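Local coordinates for enterotoxin SEN variant (Staphylococcus aureus, PDB 6KRY), which probably acts as a superantigen toxin, crosslinking MHC class II molecules and T-cell receptors as related staphylococcal enterotoxins do, at residues N5-K10 with K173-F178; K162-D167 with Y190-I195; S23-I28 with K152-L157; I121-F126 with E133-K138. One frame throughout, in Å; residues are numbered along the deposited sequence.

Contact 1 (N5-K10 with K173-F178)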
loop_
_atom_site.group_PDB
_atom_site.type_symbol
_atom_site.label_atom_id
_atom_site.label_comp_id
_atom_site.label_asym_id
_atom_site.label_seq_id
_atom_site.Cartn_x
_atom_site.Cartn_y
_atom_site.Cartn_z
ATOM N N ASN A 5 1.137 -7.199 23.314
ATOM C CA ASN A 5 0.688 -8.586 23.231
ATOM C C ASN A 5 -0.499 -8.748 22.265
ATOM O O ASN A 5 -0.892 -9.863 21.988
ATOM C CB ASN A 5 0.410 -9.157 24.629
ATOM C CG ASN A 5 1.711 -9.481 25.340
ATOM O OD1 ASN A 5 2.687 -9.811 24.678
ATOM N ND2 ASN A 5 1.752 -9.404 26.661
ATOM N N ASP A 6 -0.996 -7.651 21.695
ATOM C CA ASP A 6 -1.936 -7.690 20.597
ATOM C C ASP A 6 -1.209 -7.701 19.242
ATOM O O ASP A 6 -1.854 -7.847 18.183
ATOM C CB ASP A 6 -2.833 -6.447 20.600
ATOM C CG ASP A 6 -3.862 -6.461 21.709
ATOM O OD1 ASP A 6 -4.186 -7.571 22.181
ATOM O OD2 ASP A 6 -4.323 -5.363 22.087
ATOM N N LEU A 7 0.107 -7.479 19.229
ATOM C CA LEU A 7 0.844 -7.422 17.968
ATOM C C LEU A 7 1.472 -8.781 17.686
ATOM O O LEU A 7 1.906 -9.456 18.611
ATOM C CB LEU A 7 1.927 -6.358 18.054
ATOM C CG LEU A 7 1.426 -4.932 18.233
ATOM C CD1 LEU A 7 2.625 -4.040 18.434
ATOM C CD2 LEU A 7 0.591 -4.487 17.030
ATOM N N LYS A 8 1.506 -9.166 16.415
ATOM C CA LYS A 8 2.105 -10.439 16.001
ATOM C C LYS A 8 3.635 -10.307 16.012
ATOM O O LYS A 8 4.198 -9.209 15.919
ATOM C CB LYS A 8 1.640 -10.827 14.595
ATOM C CG LYS A 8 0.138 -10.881 14.380
ATOM C CD LYS A 8 -0.523 -12.070 15.009
ATOM C CE LYS A 8 -2.028 -12.048 14.825
ATOM N NZ LYS A 8 -2.678 -11.085 15.753
ATOM N N LYS A 9 4.297 -11.452 16.089
ATOM C CA LYS A 9 5.725 -11.527 16.241
ATOM C C LYS A 9 6.389 -11.850 14.891
ATOM O O LYS A 9 5.938 -12.741 14.199
ATOM C CB LYS A 9 6.034 -12.632 17.253
ATOM C CG LYS A 9 7.120 -12.290 18.246
ATOM C CD LYS A 9 7.199 -13.239 19.419
ATOM C CE LYS A 9 8.578 -13.854 19.578
ATOM N NZ LYS A 9 9.694 -12.918 19.252
ATOM N N LYS A 10 7.481 -11.154 14.548
ATOM C CA LYS A 10 8.230 -11.473 13.338
ATOM C C LYS A 10 8.682 -12.951 13.299
ATOM O O LYS A 10 8.653 -13.574 12.237
ATOM C CB LYS A 10 9.472 -10.587 13.220
ATOM C CG LYS A 10 10.279 -10.834 11.963
ATOM C CD LYS A 10 11.491 -9.966 11.873
ATOM C CE LYS A 10 12.232 -10.152 10.579
ATOM N NZ LYS A 10 13.323 -9.179 10.466
ATOM N N LYS A 173 8.347 -6.816 16.770
ATOM C CA LYS A 173 6.977 -6.399 16.664
ATOM C C LYS A 173 6.971 -4.928 16.223
ATOM O O LYS A 173 7.958 -4.181 16.411
ATOM C CB LYS A 173 6.200 -6.510 17.985
ATOM C CG LYS A 173 6.107 -7.911 18.600
ATOM C CD LYS A 173 5.240 -7.998 19.851
ATOM C CE LYS A 173 4.883 -9.431 20.216
ATOM N NZ LYS A 173 4.063 -9.477 21.446
ATOM N N GLY A 174 5.847 -4.523 15.647
ATOM C CA GLY A 174 5.737 -3.132 15.270
ATOM C C GLY A 174 4.388 -2.810 14.685
ATOM O O GLY A 174 3.700 -3.661 14.140
ATOM N N CYS A 175 4.059 -1.521 14.710
ATOM C CA CYS A 175 2.832 -1.093 14.118
ATOM C C CYS A 175 2.953 0.364 13.616
ATOM O O CYS A 175 3.843 1.120 13.993
ATOM C CB CYS A 175 1.680 -1.261 15.081
ATOM S SG CYS A 175 1.826 -0.215 16.550
ATOM N N ILE A 176 2.027 0.696 12.726
ATOM C CA ILE A 176 1.942 1.976 12.068
ATOM C C ILE A 176 0.552 2.547 12.329
ATOM O O ILE A 176 -0.430 1.955 12.011
ATOM C CB ILE A 176 2.269 1.871 10.573
ATOM C CG1 ILE A 176 2.130 3.258 9.959
ATOM C CG2 ILE A 176 1.422 0.831 9.847
ATOM C CD1 ILE A 176 2.593 3.389 8.538
ATOM N N PHE A 177 0.533 3.729 12.961
ATOM C CA PHE A 177 -0.665 4.423 13.347
ATOM C C PHE A 177 -0.887 5.643 12.459
ATOM O O PHE A 177 0.017 6.410 12.269
ATOM C CB PHE A 177 -0.520 4.999 14.756
ATOM C CG PHE A 177 -1.109 4.139 15.833
ATOM C CD1 PHE A 177 -2.448 4.265 16.171
ATOM C CD2 PHE A 177 -0.328 3.190 16.476
ATOM C CE1 PHE A 177 -2.999 3.460 17.161
ATOM C CE2 PHE A 177 -0.882 2.386 17.455
ATOM C CZ PHE A 177 -2.207 2.536 17.799
ATOM N N PHE A 178 -2.120 5.829 12.014
ATOM C CA PHE A 178 -2.523 6.954 11.199
ATOM C C PHE A 178 -3.395 7.846 12.073
ATOM O O PHE A 178 -4.456 7.393 12.506
ATOM C CB PHE A 178 -3.264 6.472 9.947
ATOM C CG PHE A 178 -2.399 5.636 9.034
ATOM C CD1 PHE A 178 -2.262 4.275 9.232
ATOM C CD2 PHE A 178 -1.685 6.231 8.004
ATOM C CE1 PHE A 178 -1.453 3.515 8.399
ATOM C CE2 PHE A 178 -0.862 5.472 7.183
ATOM C CZ PHE A 178 -0.758 4.116 7.382
HETATM O O HOH W 1 3.582 -11.896 22.137
HETATM O O HOH W 2 3.968 -6.627 15.421
#
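Leu-7 and Lys-173 carry most of this contact, in which the N-terminal segment 5-10 lies across the start of strand 173-178. The apolar part is small. Leu-7 directs its side chain at the strand, and its CD2 methyl packs on Cys-175 CB at 3.9 Å, while Leu-7 CB rests near Lys-173 CD.

The aliphatic chain of Lys-173 does the rest. Extended beyond CG (chi2 -176°, chi3 165°), it passes close to two carbonyl oxygens of the N-terminal segment: CG comes to 3.5 Å from Lys-8 O, and farther out CE lies 3.4 Å from Leu-7 O. Lys-9 CG touches the same CE, while Lys-9 NZ is hydrogen-bonded to Gln-172 OE1.

Polar links between the segments run through water. Lys-173 NZ gives a hydrogen bond to water 1 at 2.6 Å, and that water makes only a weak bond to Asn-5 OD1; NZ also donates to Lys-4 O. Water 2 accepts from Gly-174 N at 2.8 Å and probably donates to Lys-8 O at 2.6 Å, which would join the two backbones.

Strand 173-180 runs between strands 218-225 and 188-191 in the sheet of the beta-grasp domain. Leu-7 reaches both of those neighbours, touching Tyr-225 on one and Tyr-189 on the other, and Lys-8 N bonds to Asp-191 OD2.

Contact 2 (K162-D167 with Y190-I195)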
loop_
_atom_site.group_PDB
_atom_site.type_symbol
_atom_site.label_atom_id
_atom_site.label_comp_id
_atom_site.label_asym_id
_atom_site.label_seq_id
_atom_site.Cartn_x
_atom_site.Cartn_y
_atom_site.Cartn_z
ATOM N N LYS A 162 15.264 -2.931 8.535
ATOM C CA LYS A 162 15.252 -4.339 8.098
ATOM C C LYS A 162 14.072 -5.090 8.725
ATOM O O LYS A 162 14.203 -6.244 9.207
ATOM C CB LYS A 162 16.589 -5.011 8.441
ATOM C CG LYS A 162 17.798 -4.160 8.136
ATOM C CD LYS A 162 18.295 -4.313 6.758
ATOM C CE LYS A 162 19.184 -5.532 6.639
ATOM N NZ LYS A 162 20.000 -5.481 5.404
ATOM N N ILE A 163 12.902 -4.442 8.697
ATOM C CA ILE A 163 11.692 -4.975 9.254
ATOM C C ILE A 163 11.482 -6.426 8.833
ATOM O O ILE A 163 11.171 -7.254 9.676
ATOM C CB ILE A 163 10.492 -4.125 8.779
ATOM C CG1 ILE A 163 10.559 -2.715 9.342
ATOM C CG2 ILE A 163 9.171 -4.795 9.121
ATOM C CD1 ILE A 163 10.724 -2.674 10.810
ATOM N N TYR A 164 11.548 -6.709 7.527
ATOM C CA TYR A 164 11.067 -8.016 7.020
ATOM C C TYR A 164 12.199 -9.010 6.710
ATOM O O TYR A 164 11.915 -10.160 6.389
ATOM C CB TYR A 164 10.182 -7.823 5.779
ATOM C CG TYR A 164 8.883 -7.148 6.109
ATOM C CD1 TYR A 164 8.031 -7.668 7.066
ATOM C CD2 TYR A 164 8.521 -5.955 5.514
ATOM C CE1 TYR A 164 6.856 -7.012 7.414
ATOM C CE2 TYR A 164 7.324 -5.311 5.811
ATOM C CZ TYR A 164 6.487 -5.844 6.760
ATOM O OH TYR A 164 5.314 -5.210 7.090
ATOM N N ASN A 165 13.453 -8.607 6.879
ATOM C CA ASN A 165 14.598 -9.463 6.504
ATOM C C ASN A 165 14.625 -10.758 7.299
ATOM O O ASN A 165 14.568 -10.743 8.536
ATOM C CB ASN A 165 15.931 -8.753 6.708
ATOM C CG ASN A 165 16.111 -7.710 5.656
ATOM O OD1 ASN A 165 16.903 -7.900 4.729
ATOM N ND2 ASN A 165 15.293 -6.675 5.737
ATOM N N LYS A 166 14.756 -11.879 6.568
ATOM C CA LYS A 166 14.751 -13.192 7.143
ATOM C C LYS A 166 15.970 -13.453 8.047
ATOM O O LYS A 166 15.929 -14.399 8.802
ATOM C CB LYS A 166 14.732 -14.256 6.044
ATOM C CG LYS A 166 15.940 -14.233 5.125
ATOM C CD LYS A 166 15.791 -15.148 3.947
ATOM C CE LYS A 166 16.765 -14.837 2.835
ATOM N NZ LYS A 166 18.159 -14.946 3.271
ATOM N N ASP A 167 17.029 -12.651 7.945
ATOM C CA ASP A 167 18.242 -12.922 8.730
ATOM C C ASP A 167 18.541 -11.751 9.668
ATOM O O ASP A 167 19.652 -11.596 10.140
ATOM C CB ASP A 167 19.447 -13.207 7.840
ATOM C CG ASP A 167 19.385 -12.472 6.521
ATOM O OD1 ASP A 167 18.993 -11.269 6.540
ATOM O OD2 ASP A 167 19.666 -13.133 5.476
ATOM N N TYR A 190 -2.134 -0.405 11.533
ATOM C CA TYR A 190 -1.848 -1.714 10.999
ATOM C C TYR A 190 -0.681 -2.329 11.781
ATOM O O TYR A 190 0.254 -1.623 12.194
ATOM C CB TYR A 190 -1.467 -1.641 9.522
ATOM C CG TYR A 190 -2.536 -1.138 8.586
ATOM C CD1 TYR A 190 -3.852 -1.570 8.687
ATOM C CD2 TYR A 190 -2.218 -0.293 7.540
ATOM C CE1 TYR A 190 -4.839 -1.105 7.835
ATOM C CE2 TYR A 190 -3.182 0.159 6.660
ATOM C CZ TYR A 190 -4.500 -0.260 6.796
ATOM O OH TYR A 190 -5.469 0.158 5.929
ATOM N N ASP A 191 -0.747 -3.644 11.969
ATOM C CA ASP A 191 0.310 -4.398 12.539
ATOM C C ASP A 191 1.222 -4.832 11.393
ATOM O O ASP A 191 0.784 -5.546 10.490
ATOM C CB ASP A 191 -0.294 -5.572 13.306
ATOM C CG ASP A 191 0.661 -6.604 13.875
ATOM O OD1 ASP A 191 1.892 -6.549 13.565
ATOM O OD2 ASP A 191 0.154 -7.498 14.644
ATOM N N LEU A 192 2.489 -4.435 11.463
ATOM C CA LEU A 192 3.484 -4.697 10.442
ATOM C C LEU A 192 3.705 -6.190 10.192
ATOM O O LEU A 192 4.095 -6.550 9.078
ATOM C CB LEU A 192 4.816 -4.031 10.814
ATOM C CG LEU A 192 4.821 -2.501 10.843
ATOM C CD1 LEU A 192 6.165 -2.000 11.334
ATOM C CD2 LEU A 192 4.485 -1.917 9.476
ATOM N N TYR A 193 3.509 -7.041 11.210
ATOM C CA TYR A 193 3.812 -8.454 11.083
ATOM C C TYR A 193 2.533 -9.272 10.963
ATOM O O TYR A 193 2.583 -10.482 11.075
ATOM C CB TYR A 193 4.703 -8.868 12.254
ATOM C CG TYR A 193 6.068 -8.239 12.164
ATOM C CD1 TYR A 193 6.921 -8.530 11.120
ATOM C CD2 TYR A 193 6.497 -7.326 13.110
ATOM C CE1 TYR A 193 8.181 -7.949 11.031
ATOM C CE2 TYR A 193 7.740 -6.714 13.018
ATOM C CZ TYR A 193 8.587 -7.034 11.983
ATOM O OH TYR A 193 9.797 -6.436 11.943
ATOM N N ASN A 194 1.391 -8.606 10.803
ATOM C CA ASN A 194 0.108 -9.264 10.625
ATOM C C ASN A 194 -0.246 -9.214 9.133
ATOM O O ASN A 194 -1.107 -8.457 8.728
ATOM C CB ASN A 194 -1.010 -8.610 11.428
ATOM C CG ASN A 194 -2.335 -9.341 11.319
ATOM O OD1 ASN A 194 -2.377 -10.542 11.115
ATOM N ND2 ASN A 194 -3.433 -8.605 11.368
ATOM N N ILE A 195 0.398 -10.079 8.359
ATOM C CA ILE A 195 0.224 -10.186 6.915
ATOM C C ILE A 195 -0.496 -11.499 6.591
ATOM O O ILE A 195 -0.163 -12.550 7.094
ATOM C CB ILE A 195 1.580 -10.128 6.203
ATOM C CG1 ILE A 195 2.436 -8.962 6.696
ATOM C CG2 ILE A 195 1.371 -10.063 4.700
ATOM C CD1 ILE A 195 1.915 -7.635 6.258
#
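Ile-163 and Tyr-164 face Leu-192 and Tyr-193 across backbones whose nearest CA atoms stay 8.3 Å apart, for both Ile-163 with Leu-192 and Tyr-164 with Tyr-193; the second segment bends there in a type I turn from Asp-191 to Asn-194.

Two tyrosines bridge that gap in opposite senses, each giving its phenol proton to a backbone carbonyl of the other segment. Tyr-164 OH donates to Leu-192 O at 2.7 Å, in the carbonyl plane and on a lone pair, and the same hydroxyl is bound by Arg-154 NH1. Tyr-193 OH donates to Ile-163 O at 2.8 Å, tilted 23° from the carbonyl plane; that oxygen also takes a bond from Lys-10 NZ.

The rings meet obliquely, planes at 79°, with Tyr-164 CE1 4.0 Å from Tyr-193 CE1. Ile-163 fills in beside them. Its CG2 methyl, anti to the backbone N and beside the carbonyl carbon, sits over the centre of the Tyr-164 ring, 3.5 Å above the plane, and also approaches Tyr-193 CZ at 3.7 Å, so that one methyl meets both aromatics.

Asp-191 OD1 accepts from Tyr-193 N at 2.9 Å, an Asx turn at the start of the bend, the N-H meeting OD1 from above the carboxylate plane. The arrangement ties the loop leaving helix 146-161 to the turn ending strand 188-191, joining helix and sheet in the beta-grasp domain.

Contact 3 (S23-I28 with K152-L157)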
loop_
_atom_site.group_PDB
_atom_site.type_symbol
_atom_site.label_atom_id
_atom_site.label_comp_id
_atom_site.label_asym_id
_atom_site.label_seq_id
_atom_site.Cartn_x
_atom_site.Cartn_y
_atom_site.Cartn_z
ATOM N N SER A 23 11.415 -8.637 -0.615
ATOM C CA SER A 23 11.462 -8.231 -2.029
ATOM C C SER A 23 10.459 -7.094 -2.288
ATOM O O SER A 23 10.765 -6.072 -2.881
ATOM C CB SER A 23 11.176 -9.410 -2.904
ATOM O OG SER A 23 11.025 -8.967 -4.233
ATOM N N TYR A 24 9.235 -7.274 -1.788
ATOM C CA TYR A 24 8.166 -6.283 -1.975
ATOM C C TYR A 24 8.499 -4.899 -1.388
ATOM O O TYR A 24 8.023 -3.868 -1.913
ATOM C CB TYR A 24 6.859 -6.799 -1.393
ATOM C CG TYR A 24 5.941 -7.348 -2.449
ATOM C CD1 TYR A 24 5.371 -6.502 -3.379
ATOM C CD2 TYR A 24 5.706 -8.700 -2.555
ATOM C CE1 TYR A 24 4.524 -6.996 -4.358
ATOM C CE2 TYR A 24 4.859 -9.210 -3.531
ATOM C CZ TYR A 24 4.299 -8.360 -4.460
ATOM O OH TYR A 24 3.473 -8.887 -5.424
ATOM N N TYR A 25 9.331 -4.845 -0.328
ATOM C CA TYR A 25 9.593 -3.627 0.384
ATOM C C TYR A 25 11.050 -3.180 0.191
ATOM O O TYR A 25 11.426 -2.183 0.789
ATOM C CB TYR A 25 9.192 -3.729 1.857
ATOM C CG TYR A 25 7.698 -3.720 2.046
ATOM C CD1 TYR A 25 6.958 -2.587 1.737
ATOM C CD2 TYR A 25 7.002 -4.876 2.343
ATOM C CE1 TYR A 25 5.574 -2.584 1.822
ATOM C CE2 TYR A 25 5.622 -4.899 2.441
ATOM C CZ TYR A 25 4.911 -3.745 2.175
ATOM O OH TYR A 25 3.554 -3.748 2.268
ATOM N N THR A 26 11.802 -3.882 -0.671
ATOM C CA THR A 26 13.163 -3.476 -1.056
ATOM C C THR A 26 13.214 -2.962 -2.500
ATOM O O THR A 26 13.973 -2.041 -2.790
ATOM C CB THR A 26 14.141 -4.650 -0.887
ATOM O OG1 THR A 26 14.142 -4.971 0.506
ATOM C CG2 THR A 26 15.542 -4.320 -1.358
ATOM N N ASP A 27 12.520 -3.623 -3.428
ATOM C CA ASP A 27 12.672 -3.309 -4.885
ATOM C C ASP A 27 11.585 -2.308 -5.266
ATOM O O ASP A 27 10.410 -2.693 -5.199
ATOM C CB ASP A 27 12.503 -4.561 -5.751
ATOM C CG ASP A 27 13.514 -5.659 -5.468
ATOM O OD1 ASP A 27 14.713 -5.325 -5.308
ATOM O OD2 ASP A 27 13.104 -6.848 -5.384
ATOM N N ILE A 28 11.964 -1.063 -5.599
ATOM C CA ILE A 28 10.961 0.015 -5.871
ATOM C C ILE A 28 10.084 -0.340 -7.072
ATOM O O ILE A 28 9.005 0.251 -7.200
ATOM C CB ILE A 28 11.528 1.439 -6.096
ATOM C CG1 ILE A 28 12.823 1.499 -6.915
ATOM C CG2 ILE A 28 11.672 2.155 -4.773
ATOM C CD1 ILE A 28 12.830 0.666 -8.150
ATOM N N LYS A 152 4.830 3.812 1.269
ATOM C CA LYS A 152 5.965 4.730 1.318
ATOM C C LYS A 152 6.687 4.672 2.677
ATOM O O LYS A 152 7.934 4.600 2.740
ATOM C CB LYS A 152 5.482 6.139 0.998
ATOM C CG LYS A 152 5.199 6.356 -0.470
ATOM C CD LYS A 152 4.698 7.730 -0.787
ATOM C CE LYS A 152 4.691 7.931 -2.288
ATOM N NZ LYS A 152 3.899 9.117 -2.710
ATOM N N VAL A 153 5.927 4.590 3.767
ATOM C CA VAL A 153 6.528 4.385 5.099
ATOM C C VAL A 153 7.245 3.022 5.201
ATOM O O VAL A 153 8.401 2.957 5.675
ATOM C CB VAL A 153 5.466 4.513 6.203
ATOM C CG1 VAL A 153 5.998 4.174 7.581
ATOM C CG2 VAL A 153 4.945 5.925 6.241
ATOM N N ARG A 154 6.566 1.939 4.815
ATOM C CA ARG A 154 7.113 0.621 4.972
ATOM C C ARG A 154 8.416 0.482 4.170
ATOM O O ARG A 154 9.387 -0.142 4.670
ATOM C CB ARG A 154 6.082 -0.439 4.618
ATOM C CG ARG A 154 5.004 -0.594 5.671
ATOM C CD ARG A 154 4.130 -1.802 5.415
ATOM N NE ARG A 154 2.875 -1.697 6.153
ATOM C CZ ARG A 154 2.152 -2.711 6.560
ATOM N NH1 ARG A 154 2.669 -3.930 6.619
ATOM N NH2 ARG A 154 0.897 -2.485 6.908
ATOM N N PHE A 155 8.466 1.084 2.974
ATOM C CA PHE A 155 9.656 1.038 2.161
ATOM C C PHE A 155 10.839 1.656 2.943
ATOM O O PHE A 155 11.949 1.125 2.989
ATOM C CB PHE A 155 9.375 1.778 0.854
ATOM C CG PHE A 155 10.469 1.583 -0.147
ATOM C CD1 PHE A 155 10.509 0.434 -0.909
ATOM C CD2 PHE A 155 11.513 2.506 -0.239
ATOM C CE1 PHE A 155 11.560 0.228 -1.792
ATOM C CE2 PHE A 155 12.546 2.325 -1.152
ATOM C CZ PHE A 155 12.577 1.169 -1.906
ATOM N N LYS A 156 10.587 2.801 3.567
ATOM C CA LYS A 156 11.625 3.495 4.341
ATOM C C LYS A 156 11.986 2.703 5.603
ATOM O O LYS A 156 13.174 2.549 5.968
ATOM C CB LYS A 156 11.125 4.885 4.687
ATOM C CG LYS A 156 11.330 5.911 3.594
ATOM C CD LYS A 156 12.200 7.061 4.085
ATOM C CE LYS A 156 13.420 6.561 4.837
ATOM N NZ LYS A 156 14.587 7.452 4.631
ATOM N N LEU A 157 10.996 2.107 6.250
ATOM C CA LEU A 157 11.310 1.297 7.421
ATOM C C LEU A 157 12.136 0.068 7.024
ATOM O O LEU A 157 12.989 -0.414 7.839
ATOM C CB LEU A 157 10.047 0.844 8.156
ATOM C CG LEU A 157 9.196 1.918 8.800
ATOM C CD1 LEU A 157 7.931 1.309 9.394
ATOM C CD2 LEU A 157 9.952 2.701 9.857
HETATM O O HOH W 3 13.460 -0.419 1.210
#
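Tyr-25 and Arg-154 cross obliquely, the tyrosine ring and guanidinium planes 15° apart. It is the aliphatic part of the arginine that touches: CB lies 3.6 Å from Tyr-25 CE1, and CD 3.7 Å from Tyr-25 OH. Extended from CG to NE, the chain carries its head past the phenol to Asp-150, which forms a salt bridge with NE.

Helix 15-26 meets helix 146-161, the long helix of the beta-grasp domain, here at the interface of the OB-fold and beta-grasp domains, and Tyr-25 also touches Leu-86 on a strand of the OB-fold domain.

Phe-155 meets mainly backbone. Its CG is anti to the backbone N (chi1 -170°), and the ring lies beside the carbonyls of Tyr-25 and Thr-26, where CD1 comes to 3.3 Å from Tyr-25 O and CE1 to 3.5 Å from Thr-26 O. Water 3 sits over the centre of one ring face, 3.4 Å above the plane, and donates to both Tyr-25 O and Phe-155 O.

Contact 4 (I121-F126 with E133-K138)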
loop_
_atom_site.group_PDB
_atom_site.type_symbol
_atom_site.label_atom_id
_atom_site.label_comp_id
_atom_site.label_asym_id
_atom_site.label_seq_id
_atom_site.Cartn_x
_atom_site.Cartn_y
_atom_site.Cartn_z
ATOM N N ILE A 121 4.043 14.832 4.784
ATOM C CA ILE A 121 3.434 14.140 5.927
ATOM C C ILE A 121 4.546 13.630 6.846
ATOM O O ILE A 121 5.474 12.938 6.384
ATOM C CB ILE A 121 2.535 13.001 5.426
ATOM C CG1 ILE A 121 1.361 13.577 4.630
ATOM C CG2 ILE A 121 2.096 12.138 6.594
ATOM C CD1 ILE A 121 0.455 12.534 4.006
ATOM N N GLY A 122 4.458 14.018 8.123
ATOM C CA GLY A 122 5.475 13.670 9.143
ATOM C C GLY A 122 5.250 12.250 9.637
ATOM O O GLY A 122 4.113 11.842 9.817
ATOM N N VAL A 123 6.349 11.517 9.805
ATOM C CA VAL A 123 6.369 10.178 10.383
ATOM C C VAL A 123 7.315 10.190 11.587
ATOM O O VAL A 123 8.511 10.347 11.433
ATOM C CB VAL A 123 6.831 9.134 9.340
ATOM C CG1 VAL A 123 6.728 7.726 9.902
ATOM C CG2 VAL A 123 6.109 9.257 8.001
ATOM N N ASN A 124 6.762 10.016 12.780
ATOM C CA ASN A 124 7.560 9.845 13.993
ATOM C C ASN A 124 7.806 8.353 14.224
ATOM O O ASN A 124 6.948 7.514 13.893
ATOM C CB ASN A 124 6.862 10.457 15.198
ATOM C CG ASN A 124 6.880 11.963 15.124
ATOM O OD1 ASN A 124 5.825 12.577 15.063
ATOM N ND2 ASN A 124 8.071 12.543 15.145
ATOM N N VAL A 125 9.020 8.019 14.647
ATOM C CA VAL A 125 9.377 6.636 14.848
ATOM C C VAL A 125 9.887 6.470 16.290
ATOM O O VAL A 125 10.776 7.228 16.757
ATOM C CB VAL A 125 10.428 6.171 13.822
ATOM C CG1 VAL A 125 10.794 4.713 14.032
ATOM C CG2 VAL A 125 9.977 6.359 12.388
ATOM N N PHE A 126 9.361 5.447 16.968
ATOM C CA PHE A 126 9.752 5.054 18.300
ATOM C C PHE A 126 10.255 3.602 18.264
ATOM O O PHE A 126 9.682 2.757 17.579
ATOM C CB PHE A 126 8.586 5.190 19.267
ATOM C CG PHE A 126 8.067 6.603 19.371
ATOM C CD1 PHE A 126 7.072 7.059 18.519
ATOM C CD2 PHE A 126 8.612 7.486 20.293
ATOM C CE1 PHE A 126 6.615 8.369 18.605
ATOM C CE2 PHE A 126 8.133 8.786 20.396
ATOM C CZ PHE A 126 7.134 9.222 19.553
ATOM N N GLU A 133 15.079 9.207 14.871
ATOM C CA GLU A 133 15.084 10.192 13.760
ATOM C C GLU A 133 13.718 10.074 13.066
ATOM O O GLU A 133 13.262 8.961 12.766
ATOM C CB GLU A 133 16.281 9.878 12.847
ATOM C CG GLU A 133 16.719 10.998 11.919
ATOM C CD GLU A 133 17.500 10.604 10.656
ATOM O OE1 GLU A 133 18.127 9.509 10.637
ATOM O OE2 GLU A 133 17.521 11.414 9.681
ATOM N N GLY A 134 13.011 11.189 12.893
ATOM C CA GLY A 134 11.773 11.181 12.125
ATOM C C GLY A 134 12.073 11.284 10.642
ATOM O O GLY A 134 13.206 11.529 10.247
ATOM N N PHE A 135 11.033 11.160 9.799
ATOM C CA PHE A 135 11.179 11.429 8.381
ATOM C C PHE A 135 9.813 11.846 7.826
ATOM O O PHE A 135 8.816 11.764 8.529
ATOM C CB PHE A 135 11.795 10.235 7.651
ATOM C CG PHE A 135 11.022 8.951 7.711
ATOM C CD1 PHE A 135 9.929 8.736 6.873
ATOM C CD2 PHE A 135 11.413 7.948 8.573
ATOM C CE1 PHE A 135 9.274 7.523 6.897
ATOM C CE2 PHE A 135 10.715 6.753 8.623
ATOM C CZ PHE A 135 9.662 6.540 7.771
ATOM N N VAL A 136 9.785 12.301 6.574
ATOM C CA VAL A 136 8.543 12.620 5.943
ATOM C C VAL A 136 8.375 11.734 4.721
ATOM O O VAL A 136 9.298 11.170 4.227
ATOM C CB VAL A 136 8.411 14.099 5.551
ATOM C CG1 VAL A 136 8.690 15.010 6.734
ATOM C CG2 VAL A 136 9.284 14.428 4.371
ATOM N N ILE A 137 7.129 11.647 4.268
ATOM C CA ILE A 137 6.761 11.097 2.967
ATOM C C ILE A 137 5.919 12.186 2.296
ATOM O O ILE A 137 5.421 13.107 2.974
ATOM C CB ILE A 137 5.998 9.769 3.101
ATOM C CG1 ILE A 137 4.680 9.990 3.841
ATOM C CG2 ILE A 137 6.850 8.697 3.774
ATOM C CD1 ILE A 137 3.775 8.791 3.870
ATOM N N LYS A 138 5.792 12.107 0.981
ATOM C CA LYS A 138 5.166 13.146 0.229
ATOM C C LYS A 138 4.150 12.555 -0.737
ATOM O O LYS A 138 4.257 11.418 -1.133
ATOM C CB LYS A 138 6.208 13.894 -0.596
ATOM C CG LYS A 138 7.253 14.581 0.256
ATOM C CD LYS A 138 8.243 15.407 -0.518
ATOM C CE LYS A 138 9.439 15.686 0.362
ATOM N NZ LYS A 138 10.104 16.920 -0.082
#
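Val-123 and Phe-135 face each other as a hydrogen-bonded antiparallel pair in the beta hairpin of strands 114-127 and 130-139, at one edge of the beta-grasp sheet. Val-123 N donates to Phe-135 O at 2.8 Å with an N-H...O angle of 149°, and Phe-135 N returns a bond to Val-123 O at 3.1 Å. Two residues along, Ile-121 and Ile-137 form a second such pair, bonded both ways; Gly-122 and Val-136 lie between them as a non-hydrogen-bonded pair. The strand axes run 4.7 Å apart at 144°, well short of exactly antiparallel.

On the face bearing Val-123, Phe-135 and the isoleucines, the Phe-135 ring packs across to the neighbouring strand. CG of Phe-135 lies between its backbone N and carbonyl carbon (chi1 61°), and Val-123 CB stands over one face of the ring in a CH-pi contact, offset toward the rim and 3.8 Å above the plane. Val-125 CG2 adds a methyl at 3.9 Å from Phe-135 CE2.

Helix 146-161 packs against this same face. Lys-156 makes a cation-pi contact with Phe-135, Val-153 touches Val-123, and Leu-149 meets both Ile-121 and Ile-137. Along its other edge, strand 114-127 is hydrogen-bonded to strand 218-225.

Between the two bonded pairs, Val-136 CA brings its hydrogen to Ile-121 O in a CA-H...O contact, the carbon and oxygen 3.1 Å apart.

Overall arrangement
Contacts 1, 2 and 4 reach the five-stranded beta-grasp sheet: contact 4 joins strands 130-139 and 114-127 at one border, while contacts 1 and 2 involve neighbouring strands 173-180 and 188-191 toward the other. The centres of contacts 1 and 2 are about 9 Å apart; the centre of contact 4 is about 18 Å from each. Contact 3 joins helix 15-26 to helix 146-161 and touches all three others, through Val-153, Arg-154 and Lys-152 among others. Along the chain, contact 4 is nested within contact 3, itself within contact 1; contact 2 follows contact 3 and crosses contact 1. The N-terminal tail 5-10 and OB-fold segment 23-28 each pack on the beta-grasp domain, at its sheet and helix 146-161.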